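Local structure of cytochrome C (Marichromatium purpuratum 984, 5LO9) at the heme c site. The protein oxidises thiosulfate to tetrathionate, and can run the reverse reduction, as a fusion of an electron-accepting dihaem cytochrome c with the dihaem enzyme TsdA. Numbering follows the deposited sequence.

The heme c site. Residues 21, 24-25, 40, 47, 51, 55, 60, 62, 64-65, 68, 121, 124-125, 136-137, 139, 146, 150, 154, 159, 167, 170. With HEC (heme c), chain B; HEC (heme c), chain C.
Two c-type haems meet propionate to propionate. At the far end of HEC (chain B), Cys21 and Cys24 of a CXXCH motif form thioethers, and methyl CMC sits over the face of the Trp68 five-membered ring. His25 NE2, the proximal ligand, and Met65 SD, 2.3 Å from HEC (chain B) FE, stand opposed at 176°; Leu40 CD1 covers one face of the imidazole, while CD2 lies over pyrrole A.

Arg60 bends at chi3 (81°) and grips both propionates of HEC (chain B) end-on, NH1 to its O2A at 3.0 Å, nearly in the guanidinium plane, and NH2 to its O1D. Tyr47 OH also donates to that O2A. Arg60 NH1 meets Gln51 OE1 at 2.8 Å, from above the carbonyl plane; NH2 donates to Tyr146 OH, which donates to HEC (chain C) O2A. An alanine in place of Arg60 would probably leave the HEC (chain B) carboxylates less neutralised and loosen Gln51 and Tyr146.

Arg159, extended, mirrors this grip on HEC (chain C), with NH2 2.9 Å from its O1D. Arg60 NH1 lies over one face of its guanidinium and Trp154 CH2 over the other; the propionates probably offset the like charges. Bonds also cross over: Gln51 NE2 donates to HEC (chain C) O1D, and Gln150 NE2 to HEC (chain B) O2D at 3.0 Å.

Beyond, His125 and Met167 bind HEC (chain C) FE at 178°. Pro137 O, 2.7 Å from His125 ND1 and in the ring plane, fixes the imidazole's rotation. Thioethers from Cys121 to CAB and Cys124 to CAC, the second CXXCH motif, hold the far end. This bridged pair probably relays electrons from the catalytic haems.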
loop_
_atom_site.group_PDB
_atom_site.type_symbol
_atom_site.label_atom_id
_atom_site.label_comp_id
_atom_site.label_asym_id
_atom_site.label_seq_id
_atom_site.Cartn_x
_atom_site.Cartn_y
_atom_site.Cartn_z
ATOM N N CYS A 21 20.150 7.201 58.687
ATOM C CA CYS A 21 19.535 6.520 57.550
ATOM C C CYS A 21 20.579 5.797 56.704
ATOM O O CYS A 21 20.322 4.706 56.168
ATOM C CB CYS A 21 18.785 7.498 56.673
ATOM S SG CYS A 21 17.609 8.462 57.494
ATOM N N CYS A 24 21.545 1.834 56.642
ATOM C CA CYS A 24 20.990 0.798 55.773
ATOM C C CYS A 24 20.908 1.206 54.303
ATOM O O CYS A 24 21.040 0.354 53.425
ATOM C CB CYS A 24 19.591 0.407 56.273
ATOM S SG CYS A 24 19.527 -0.015 58.003
ATOM N N HIS A 25 20.630 2.471 54.004
ATOM C CA HIS A 25 20.526 2.931 52.629
ATOM C C HIS A 25 21.867 3.356 52.055
ATOM O O HIS A 25 21.927 3.751 50.882
ATOM C CB HIS A 25 19.542 4.102 52.546
ATOM C CG HIS A 25 18.148 3.727 52.922
ATOM N ND1 HIS A 25 17.308 3.048 52.065
ATOM C CD2 HIS A 25 17.451 3.910 54.069
ATOM C CE1 HIS A 25 16.153 2.830 52.668
ATOM N NE2 HIS A 25 16.215 3.342 53.886
ATOM N N LEU A 40 17.263 5.671 47.761
ATOM C CA LEU A 40 16.565 6.918 48.032
ATOM C C LEU A 40 17.107 8.100 47.224
ATOM O O LEU A 40 16.395 9.095 47.057
ATOM C CB LEU A 40 16.631 7.227 49.536
ATOM C CG LEU A 40 16.182 6.099 50.469
ATOM C CD1 LEU A 40 16.414 6.509 51.901
ATOM C CD2 LEU A 40 14.698 5.735 50.293
ATOM N N TYR A 47 7.521 12.056 46.812
ATOM C CA TYR A 47 7.309 10.616 46.829
ATOM C C TYR A 47 7.884 10.028 48.104
ATOM O O TYR A 47 7.206 9.265 48.806
ATOM C CB TYR A 47 7.919 9.961 45.597
ATOM C CG TYR A 47 7.824 8.457 45.650
ATOM C CD1 TYR A 47 6.645 7.789 45.305
ATOM C CD2 TYR A 47 8.907 7.693 46.083
ATOM C CE1 TYR A 47 6.555 6.373 45.377
ATOM C CE2 TYR A 47 8.816 6.322 46.179
ATOM C CZ TYR A 47 7.646 5.671 45.841
ATOM O OH TYR A 47 7.627 4.310 45.971
ATOM N N GLN A 51 5.829 8.041 50.971
ATOM C CA GLN A 51 6.122 6.669 51.366
ATOM C C GLN A 51 6.356 6.579 52.871
ATOM O O GLN A 51 5.946 5.608 53.503
ATOM C CB GLN A 51 7.327 6.120 50.588
ATOM C CG GLN A 51 7.061 5.906 49.071
ATOM C CD GLN A 51 5.717 5.284 48.817
ATOM O OE1 GLN A 51 5.379 4.248 49.408
ATOM N NE2 GLN A 51 4.909 5.943 47.983
ATOM N N PHE A 55 4.025 4.180 55.446
ATOM C CA PHE A 55 4.451 3.328 56.544
ATOM C C PHE A 55 3.686 3.696 57.813
ATOM O O PHE A 55 3.183 2.824 58.525
ATOM C CB PHE A 55 5.948 3.505 56.767
ATOM C CG PHE A 55 6.829 2.717 55.860
ATOM C CD1 PHE A 55 6.967 1.361 56.020
ATOM C CD2 PHE A 55 7.580 3.350 54.880
ATOM C CE1 PHE A 55 7.801 0.646 55.209
ATOM C CE2 PHE A 55 8.415 2.636 54.047
ATOM C CZ PHE A 55 8.521 1.291 54.200
ATOM N N ARG A 60 1.933 0.437 54.259
ATOM C CA ARG A 60 3.168 -0.294 54.069
ATOM C C ARG A 60 3.666 -0.762 55.420
ATOM O O ARG A 60 3.544 -0.044 56.423
ATOM C CB ARG A 60 4.247 0.574 53.442
ATOM C CG ARG A 60 4.098 0.804 51.990
ATOM C CD ARG A 60 5.267 1.644 51.531
ATOM N NE ARG A 60 6.463 0.857 51.315
ATOM C CZ ARG A 60 7.523 1.312 50.661
ATOM N NH1 ARG A 60 7.500 2.544 50.154
ATOM N NH2 ARG A 60 8.593 0.538 50.500
ATOM N N HIS A 62 7.037 -3.018 57.200
ATOM C CA HIS A 62 8.262 -3.727 57.071
ATOM C C HIS A 62 8.819 -3.738 58.484
ATOM O O HIS A 62 8.895 -2.680 59.121
ATOM C CB HIS A 62 9.271 -3.107 56.116
ATOM C CG HIS A 62 10.385 -4.034 55.730
ATOM N ND1 HIS A 62 11.511 -4.213 56.504
ATOM C CD2 HIS A 62 10.551 -4.827 54.645
ATOM C CE1 HIS A 62 12.321 -5.074 55.917
ATOM N NE2 HIS A 62 11.758 -5.468 54.789
ATOM N N VAL A 64 11.743 -3.877 59.554
ATOM C CA VAL A 64 12.963 -3.084 59.690
ATOM C C VAL A 64 12.688 -1.598 59.556
ATOM O O VAL A 64 13.282 -0.787 60.268
ATOM C CB VAL A 64 14.014 -3.527 58.666
ATOM C CG1 VAL A 64 15.201 -2.544 58.667
ATOM C CG2 VAL A 64 14.475 -4.890 59.005
ATOM N N MET A 65 11.844 -1.202 58.613
ATOM C CA MET A 65 11.759 0.217 58.298
ATOM C C MET A 65 10.636 0.916 59.045
ATOM O O MET A 65 10.818 2.053 59.482
ATOM C CB MET A 65 11.589 0.407 56.786
ATOM C CG MET A 65 11.444 1.865 56.316
ATOM S SD MET A 65 12.864 2.891 56.720
ATOM C CE MET A 65 11.917 4.393 56.869
ATOM N N TRP A 68 11.583 3.169 62.090
ATOM C CA TRP A 68 12.250 4.433 61.794
ATOM C C TRP A 68 11.304 5.422 61.141
ATOM O O TRP A 68 11.430 6.631 61.356
ATOM C CB TRP A 68 13.448 4.179 60.918
ATOM C CG TRP A 68 14.291 3.163 61.517
ATOM C CD1 TRP A 68 14.612 1.942 61.007
ATOM C CD2 TRP A 68 14.924 3.256 62.784
ATOM N NE1 TRP A 68 15.438 1.272 61.878
ATOM C CE2 TRP A 68 15.637 2.059 62.984
ATOM C CE3 TRP A 68 14.970 4.245 63.769
ATOM C CZ2 TRP A 68 16.384 1.822 64.133
ATOM C CZ3 TRP A 68 15.717 4.008 64.904
ATOM C CH2 TRP A 68 16.412 2.803 65.076
ATOM N N CYS A 121 5.696 -1.457 31.851
ATOM C CA CYS A 121 6.058 -0.734 33.054
ATOM C C CYS A 121 6.474 0.691 32.703
ATOM O O CYS A 121 6.147 1.643 33.423
ATOM C CB CYS A 121 7.178 -1.468 33.793
ATOM S SG CYS A 121 6.899 -3.255 33.984
ATOM N N CYS A 124 4.054 4.042 32.511
ATOM C CA CYS A 124 3.844 4.875 33.685
ATOM C C CYS A 124 5.142 5.257 34.373
ATOM O O CYS A 124 5.199 6.324 34.995
ATOM C CB CYS A 124 2.975 4.160 34.740
ATOM S SG CYS A 124 1.241 3.751 34.379
ATOM N N HIS A 125 6.167 4.396 34.333
ATOM C CA HIS A 125 7.402 4.656 35.075
ATOM C C HIS A 125 8.450 5.403 34.264
ATOM O O HIS A 125 9.571 5.607 34.745
ATOM C CB HIS A 125 7.993 3.350 35.606
ATOM C CG HIS A 125 7.250 2.812 36.795
ATOM N ND1 HIS A 125 7.469 3.275 38.073
ATOM C CD2 HIS A 125 6.269 1.882 36.895
ATOM C CE1 HIS A 125 6.666 2.643 38.911
ATOM N NE2 HIS A 125 5.931 1.793 38.221
ATOM N N PHE A 136 4.971 8.810 40.052
ATOM C CA PHE A 136 5.437 7.567 39.446
ATOM C C PHE A 136 6.928 7.407 39.695
ATOM O O PHE A 136 7.741 8.054 39.021
ATOM C CB PHE A 136 5.102 7.562 37.957
ATOM C CG PHE A 136 3.621 7.551 37.678
ATOM C CD1 PHE A 136 2.868 6.390 37.826
ATOM C CD2 PHE A 136 2.979 8.693 37.262
ATOM C CE1 PHE A 136 1.477 6.376 37.564
ATOM C CE2 PHE A 136 1.591 8.695 37.002
ATOM C CZ PHE A 136 0.843 7.541 37.155
ATOM N N PRO A 137 7.334 6.571 40.649
ATOM C CA PRO A 137 8.729 6.549 41.084
ATOM C C PRO A 137 9.601 5.793 40.104
ATOM O O PRO A 137 9.097 4.969 39.318
ATOM C CB PRO A 137 8.669 5.801 42.431
ATOM C CG PRO A 137 7.576 4.849 42.235
ATOM C CD PRO A 137 6.522 5.618 41.417
ATOM N N LEU A 139 12.066 2.849 38.895
ATOM C CA LEU A 139 12.464 1.463 39.111
ATOM C C LEU A 139 13.938 1.222 38.775
ATOM O O LEU A 139 14.548 0.254 39.258
ATOM C CB LEU A 139 11.605 0.557 38.232
ATOM C CG LEU A 139 10.102 0.824 38.282
ATOM C CD1 LEU A 139 9.405 -0.064 37.284
ATOM C CD2 LEU A 139 9.535 0.569 39.657
ATOM N N TYR A 146 14.703 -5.243 46.763
ATOM C CA TYR A 146 13.667 -4.270 47.110
ATOM C C TYR A 146 12.516 -4.302 46.113
ATOM O O TYR A 146 11.337 -4.338 46.499
ATOM C CB TYR A 146 14.254 -2.875 47.169
ATOM C CG TYR A 146 13.193 -1.848 47.444
ATOM C CD1 TYR A 146 12.538 -1.811 48.657
ATOM C CD2 TYR A 146 12.831 -0.929 46.486
ATOM C CE1 TYR A 146 11.536 -0.863 48.916
ATOM C CE2 TYR A 146 11.829 0.021 46.724
ATOM C CZ TYR A 146 11.185 0.032 47.940
ATOM O OH TYR A 146 10.208 0.956 48.178
ATOM N N GLN A 150 8.513 -5.466 46.863
ATOM C CA GLN A 150 7.315 -4.675 46.603
ATOM C C GLN A 150 6.324 -5.449 45.734
ATOM O O GLN A 150 5.108 -5.441 45.986
ATOM C CB GLN A 150 7.696 -3.357 45.927
ATOM C CG GLN A 150 8.692 -2.503 46.679
ATOM C CD GLN A 150 8.495 -2.490 48.182
ATOM O OE1 GLN A 150 7.484 -2.018 48.684
ATOM N NE2 GLN A 150 9.471 -2.976 48.903
ATOM N N TRP A 154 2.490 -6.289 46.855
ATOM C CA TRP A 154 1.242 -5.890 46.228
ATOM C C TRP A 154 0.451 -7.109 45.788
ATOM O O TRP A 154 -0.788 -7.104 45.832
ATOM C CB TRP A 154 1.510 -4.977 45.037
ATOM C CG TRP A 154 1.472 -3.518 45.312
ATOM C CD1 TRP A 154 0.424 -2.807 45.801
ATOM C CD2 TRP A 154 2.515 -2.582 45.083
ATOM N NE1 TRP A 154 0.746 -1.474 45.896
ATOM C CE2 TRP A 154 2.034 -1.313 45.466
ATOM C CE3 TRP A 154 3.805 -2.687 44.586
ATOM C CZ2 TRP A 154 2.799 -0.163 45.363
ATOM C CZ3 TRP A 154 4.571 -1.538 44.493
ATOM C CH2 TRP A 154 4.065 -0.295 44.879
ATOM N N ARG A 159 0.890 -4.531 50.666
ATOM C CA ARG A 159 1.110 -3.135 50.302
ATOM C C ARG A 159 -0.098 -2.641 49.528
ATOM O O ARG A 159 -0.602 -3.348 48.637
ATOM C CB ARG A 159 2.351 -2.909 49.428
ATOM C CG ARG A 159 2.537 -1.421 49.075
ATOM C CD ARG A 159 3.895 -1.082 48.563
ATOM N NE ARG A 159 3.986 0.310 48.129
ATOM C CZ ARG A 159 5.101 0.871 47.646
ATOM N NH1 ARG A 159 6.225 0.170 47.538
ATOM N NH2 ARG A 159 5.099 2.141 47.248
ATOM N N MET A 167 -0.980 -0.450 41.166
ATOM C CA MET A 167 0.052 -1.460 41.321
ATOM C C MET A 167 -0.487 -2.733 41.914
ATOM O O MET A 167 0.139 -3.780 41.769
ATOM C CB MET A 167 1.212 -0.985 42.192
ATOM C CG MET A 167 2.269 -0.156 41.440
ATOM S SD MET A 167 2.908 -0.938 39.955
ATOM C CE MET A 167 3.698 -2.394 40.581
ATOM N N VAL A 170 -1.381 -4.280 38.656
ATOM C CA VAL A 170 -0.222 -4.766 37.927
ATOM C C VAL A 170 0.330 -6.021 38.588
ATOM O O VAL A 170 0.637 -7.013 37.920
ATOM C CB VAL A 170 0.842 -3.671 37.828
ATOM C CG1 VAL A 170 2.151 -4.266 37.323
ATOM C CG2 VAL A 170 0.336 -2.584 36.926
HETATM FE FE HEC B . 14.572 3.177 55.204
HETATM C CHA HEC B . 12.503 1.785 52.761
HETATM C CHB HEC B . 13.509 6.414 54.267
HETATM C CHC HEC B . 16.367 4.549 57.892
HETATM C CHD HEC B . 15.836 -0.019 55.989
HETATM N NA HEC B . 13.256 3.972 53.779
HETATM C C1A HEC B . 12.531 3.252 52.897
HETATM C C2A HEC B . 11.669 4.094 52.016
HETATM C C3A HEC B . 11.972 5.447 52.481
HETATM C C4A HEC B . 12.968 5.259 53.559
HETATM C CMA HEC B . 11.381 6.699 51.939
HETATM C CAA HEC B . 10.715 3.702 50.905
HETATM C CBA HEC B . 11.512 3.778 49.617
HETATM C CGA HEC B . 10.713 3.730 48.330
HETATM O O1A HEC B . 11.355 3.553 47.267
HETATM O O2A HEC B . 9.472 3.868 48.329
HETATM N NB HEC B . 14.888 5.108 55.923
HETATM C C1B HEC B . 14.396 6.239 55.410
HETATM C C2B HEC B . 14.810 7.432 56.160
HETATM C C3B HEC B . 15.651 6.895 57.234
HETATM C C4B HEC B . 15.623 5.443 56.999
HETATM C CMB HEC B . 14.462 8.842 55.844
HETATM C CAB HEC B . 16.329 7.653 58.329
HETATM C CBB HEC B . 15.267 8.418 59.105
HETATM N NC HEC B . 15.860 2.405 56.652
HETATM C C1C HEC B . 16.451 3.098 57.634
HETATM C C2C HEC B . 17.308 2.250 58.485
HETATM C C3C HEC B . 17.168 0.915 57.918
HETATM C C4C HEC B . 16.254 1.136 56.783
HETATM C CMC HEC B . 18.125 2.698 59.643
HETATM C CAC HEC B . 17.785 -0.386 58.340
HETATM C CBC HEC B . 17.561 -0.651 59.791
HETATM N ND HEC B . 14.227 1.242 54.515
HETATM C C1D HEC B . 14.817 0.127 54.954
HETATM C C2D HEC B . 14.359 -1.081 54.256
HETATM C C3D HEC B . 13.384 -0.579 53.301
HETATM C C4D HEC B . 13.364 0.886 53.556
HETATM C CMD HEC B . 14.784 -2.493 54.481
HETATM C CAD HEC B . 12.558 -1.423 52.376
HETATM C CBD HEC B . 11.190 -1.467 53.059
HETATM C CGD HEC B . 10.206 -2.303 52.297
HETATM O O1D HEC B . 8.972 -2.032 52.358
HETATM O O2D HEC B . 10.690 -3.254 51.660
HETATM FE FE HEC C . 4.513 0.499 39.000
HETATM C CHA HEC C . 5.293 1.931 42.080
HETATM C CHB HEC C . 6.918 -1.986 39.559
HETATM C CHC HEC C . 3.850 -0.865 35.857
HETATM C CHD HEC C . 1.927 2.794 38.573
HETATM N NA HEC C . 5.858 0.073 40.538
HETATM C C1A HEC C . 6.017 0.755 41.665
HETATM C C2A HEC C . 7.035 0.189 42.568
HETATM C C3A HEC C . 7.508 -0.987 41.833
HETATM C C4A HEC C . 6.707 -0.960 40.579
HETATM C CMA HEC C . 8.565 -1.957 42.283
HETATM C CAA HEC C . 7.505 0.662 43.920
HETATM C CBA HEC C . 8.689 1.600 43.740
HETATM C CGA HEC C . 9.241 2.039 45.077
HETATM O O1A HEC C . 10.076 2.967 45.101
HETATM O O2A HEC C . 8.842 1.450 46.109
HETATM N NB HEC C . 5.250 -1.122 37.912
HETATM C C1B HEC C . 6.198 -1.982 38.290
HETATM C C2B HEC C . 6.484 -3.020 37.265
HETATM C C3B HEC C . 5.556 -2.687 36.179
HETATM C C4B HEC C . 4.850 -1.504 36.696
HETATM C CMB HEC C . 7.480 -4.142 37.360
HETATM C CAB HEC C . 5.359 -3.345 34.843
HETATM C CBB HEC C . 5.044 -4.801 35.031
HETATM N NC HEC C . 3.147 0.896 37.482
HETATM C C1C HEC C . 3.054 0.271 36.315
HETATM C C2C HEC C . 1.990 0.809 35.444
HETATM C C3C HEC C . 1.393 1.887 36.243
HETATM C C4C HEC C . 2.200 1.836 37.491
HETATM C CMC HEC C . 1.638 0.304 34.079
HETATM C CAC HEC C . 0.298 2.879 35.920
HETATM C CBC HEC C . -0.927 2.390 35.201
HETATM N ND HEC C . 3.749 2.074 40.116
HETATM C C1D HEC C . 2.720 2.842 39.800
HETATM C C2D HEC C . 2.426 3.866 40.822
HETATM C C3D HEC C . 3.406 3.638 41.859
HETATM C C4D HEC C . 4.183 2.493 41.308
HETATM C CMD HEC C . 1.356 4.883 40.808
HETATM C CAD HEC C . 3.560 4.404 43.150
HETATM C CBD HEC C . 2.828 3.706 44.305
HETATM C CGD HEC C . 2.731 4.593 45.530
HETATM O O1D HEC C . 2.943 4.029 46.622
HETATM O O2D HEC C . 2.469 5.821 45.417
#